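Local atomic coordinates of pectate lyase (Paenibacillus sp. 0602, PDB entry 5GT5), a protein that cleaves polygalacturonate and partially methylated pectins by an endo-acting elimination reaction, probably with the help of calcium. Residues Thr252-Ala257 / Ser328-Ala333. The protein carries 1 engineered substitution. Residues are numbered along the deposited sequence; the frame is centred on the assembly and turned at random.
Sequences TSDESA and STESNA
The carboxylate of Glu330 turns one face to the turn that carries Ser253 and Asp254, and neither donor comes in at its edge. Ser253 OG gives a hydrogen bond to Glu330 OE2 (2.8 Å) from well above the carboxylate plane. On the same side, Asp254 N reaches Glu330 OE1 at 2.8 Å, less steeply, along a nearly straight N-H path (162°). A hydroxyl and a peptide N-H from adjacent residues thus hold the two oxygens separately and fix the rotation of the group. Ser253 makes this possible because its OG lies opposite its own backbone N (chi1 -170°), beside the carbonyl carbon that leads into Asp254 N. The Asp254 carboxylate stands over this face too, its plane turned 50° from that of Glu330. Its OD1 lies 3.7 Å from Glu330 OE1, a proximity of like charges that the salt bridge from Arg281 to Glu330 OE2 would be expected to ease. Replacing Glu330 with an alanine would probably leave Ser253 OG and Asp254 N without these acceptors and Arg281 without its buried anionic mate. The acceptor comes from a type I' turn, Thr329 to Asn332, closed by Asn332 N to Thr329 O at 3.0 Å; the donors sit in a type II turn, Thr252 to Glu255. Both turns follow strands of one parallel sheet, 248-249 and 324-329, with strand 279-281, which supplies Arg281, between them. Such a polar link between corners of stacked coils, spanning an intervening one, fits the parallel beta-helix of polysaccharide lyase family 1.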
loop_
_atom_site.group_PDB
_atom_site.type_symbol
_atom_site.label_atom_id
_atom_site.label_comp_id
_atom_site.label_asym_id
_atom_site.label_seq_id
_atom_site.Cartn_x
_atom_site.Cartn_y
_atom_site.Cartn_z
ATOM N N THR A 252 -11.921 -12.625 -11.722
ATOM C CA THR A 252 -13.011 -13.500 -11.292
ATOM C C THR A 252 -14.276 -12.692 -11.049
ATOM O O THR A 252 -14.250 -11.690 -10.345
ATOM C CB THR A 252 -12.633 -14.224 -10.009
ATOM O OG1 THR A 252 -11.369 -14.892 -10.190
ATOM C CG2 THR A 252 -13.718 -15.262 -9.618
ATOM N N SER A 253 -15.404 -13.145 -11.598
ATOM C CA SER A 253 -16.633 -12.389 -11.490
ATOM C C SER A 253 -17.089 -12.236 -10.022
ATOM O O SER A 253 -17.107 -13.211 -9.234
ATOM C CB SER A 253 -17.707 -13.077 -12.327
ATOM O OG SER A 253 -18.844 -12.270 -12.426
ATOM N N ASP A 254 -17.430 -10.993 -9.670
ATOM C CA ASP A 254 -18.076 -10.613 -8.402
ATOM C C ASP A 254 -17.261 -10.946 -7.151
ATOM O O ASP A 254 -17.804 -11.073 -6.052
ATOM C CB ASP A 254 -19.474 -11.262 -8.286
ATOM C CG ASP A 254 -20.503 -10.705 -9.274
ATOM O OD1 ASP A 254 -20.475 -9.498 -9.641
ATOM O OD2 ASP A 254 -21.412 -11.496 -9.648
ATOM N N GLU A 255 -15.948 -10.959 -7.268
ATOM C CA GLU A 255 -15.119 -11.116 -6.085
ATOM C C GLU A 255 -14.987 -9.804 -5.370
ATOM O O GLU A 255 -14.713 -8.782 -5.991
ATOM C CB GLU A 255 -13.725 -11.537 -6.518
ATOM C CG GLU A 255 -13.557 -13.002 -6.785
ATOM C CD GLU A 255 -13.740 -13.832 -5.518
ATOM O OE1 GLU A 255 -13.296 -13.390 -4.424
ATOM O OE2 GLU A 255 -14.324 -14.932 -5.629
ATOM N N SER A 256 -15.149 -9.818 -4.055
ATOM C CA SER A 256 -15.102 -8.568 -3.307
ATOM C C SER A 256 -13.759 -7.844 -3.396
ATOM O O SER A 256 -13.708 -6.597 -3.335
ATOM C CB SER A 256 -15.528 -8.819 -1.840
ATOM O OG SER A 256 -14.548 -9.591 -1.157
ATOM N N ALA A 257 -12.672 -8.590 -3.556
ATOM C CA ALA A 257 -11.362 -7.956 -3.729
ATOM C C ALA A 257 -11.250 -7.098 -4.999
ATOM O O ALA A 257 -10.366 -6.270 -5.109
ATOM C CB ALA A 257 -10.254 -9.000 -3.686
ATOM N N SER A 328 -15.904 -1.478 -18.766
ATOM C CA SER A 328 -16.139 -1.430 -17.331
ATOM C C SER A 328 -17.279 -2.377 -16.998
ATOM O O SER A 328 -18.344 -2.301 -17.622
ATOM C CB SER A 328 -16.558 -0.023 -16.901
ATOM O OG SER A 328 -16.635 0.019 -15.473
ATOM N N THR A 329 -17.045 -3.265 -16.024
ATOM C CA THR A 329 -18.062 -4.247 -15.642
ATOM C C THR A 329 -18.204 -4.316 -14.135
ATOM O O THR A 329 -17.314 -3.906 -13.379
ATOM C CB THR A 329 -17.756 -5.682 -16.173
ATOM O OG1 THR A 329 -16.646 -6.251 -15.442
ATOM C CG2 THR A 329 -17.462 -5.701 -17.683
ATOM N N GLU A 330 -19.337 -4.885 -13.715
ATOM C CA GLU A 330 -19.515 -5.291 -12.325
ATOM C C GLU A 330 -19.244 -4.149 -11.357
ATOM O O GLU A 330 -18.488 -4.269 -10.395
ATOM C CB GLU A 330 -18.660 -6.537 -11.971
ATOM C CG GLU A 330 -18.969 -7.731 -12.889
ATOM C CD GLU A 330 -18.084 -8.943 -12.675
ATOM O OE1 GLU A 330 -17.416 -9.020 -11.634
ATOM O OE2 GLU A 330 -18.035 -9.803 -13.583
ATOM N N SER A 331 -19.882 -3.026 -11.637
ATOM C CA SER A 331 -19.840 -1.846 -10.770
ATOM C C SER A 331 -18.487 -1.157 -10.692
ATOM O O SER A 331 -18.273 -0.276 -9.857
ATOM C CB SER A 331 -20.336 -2.171 -9.349
ATOM O OG SER A 331 -21.663 -2.669 -9.417
ATOM N N ASN A 332 -17.584 -1.529 -11.590
ATOM C CA ASN A 332 -16.334 -0.808 -11.710
ATOM C C ASN A 332 -16.515 0.621 -12.238
ATOM O O ASN A 332 -17.596 0.971 -12.736
ATOM C CB ASN A 332 -15.522 -1.570 -12.721
ATOM N N ALA A 333 -15.458 1.418 -12.172
ATOM C CA ALA A 333 -15.456 2.787 -12.712
ATOM C C ALA A 333 -14.252 2.940 -13.646
ATOM O O ALA A 333 -13.108 2.720 -13.207
ATOM C CB ALA A 333 -15.369 3.804 -11.598
#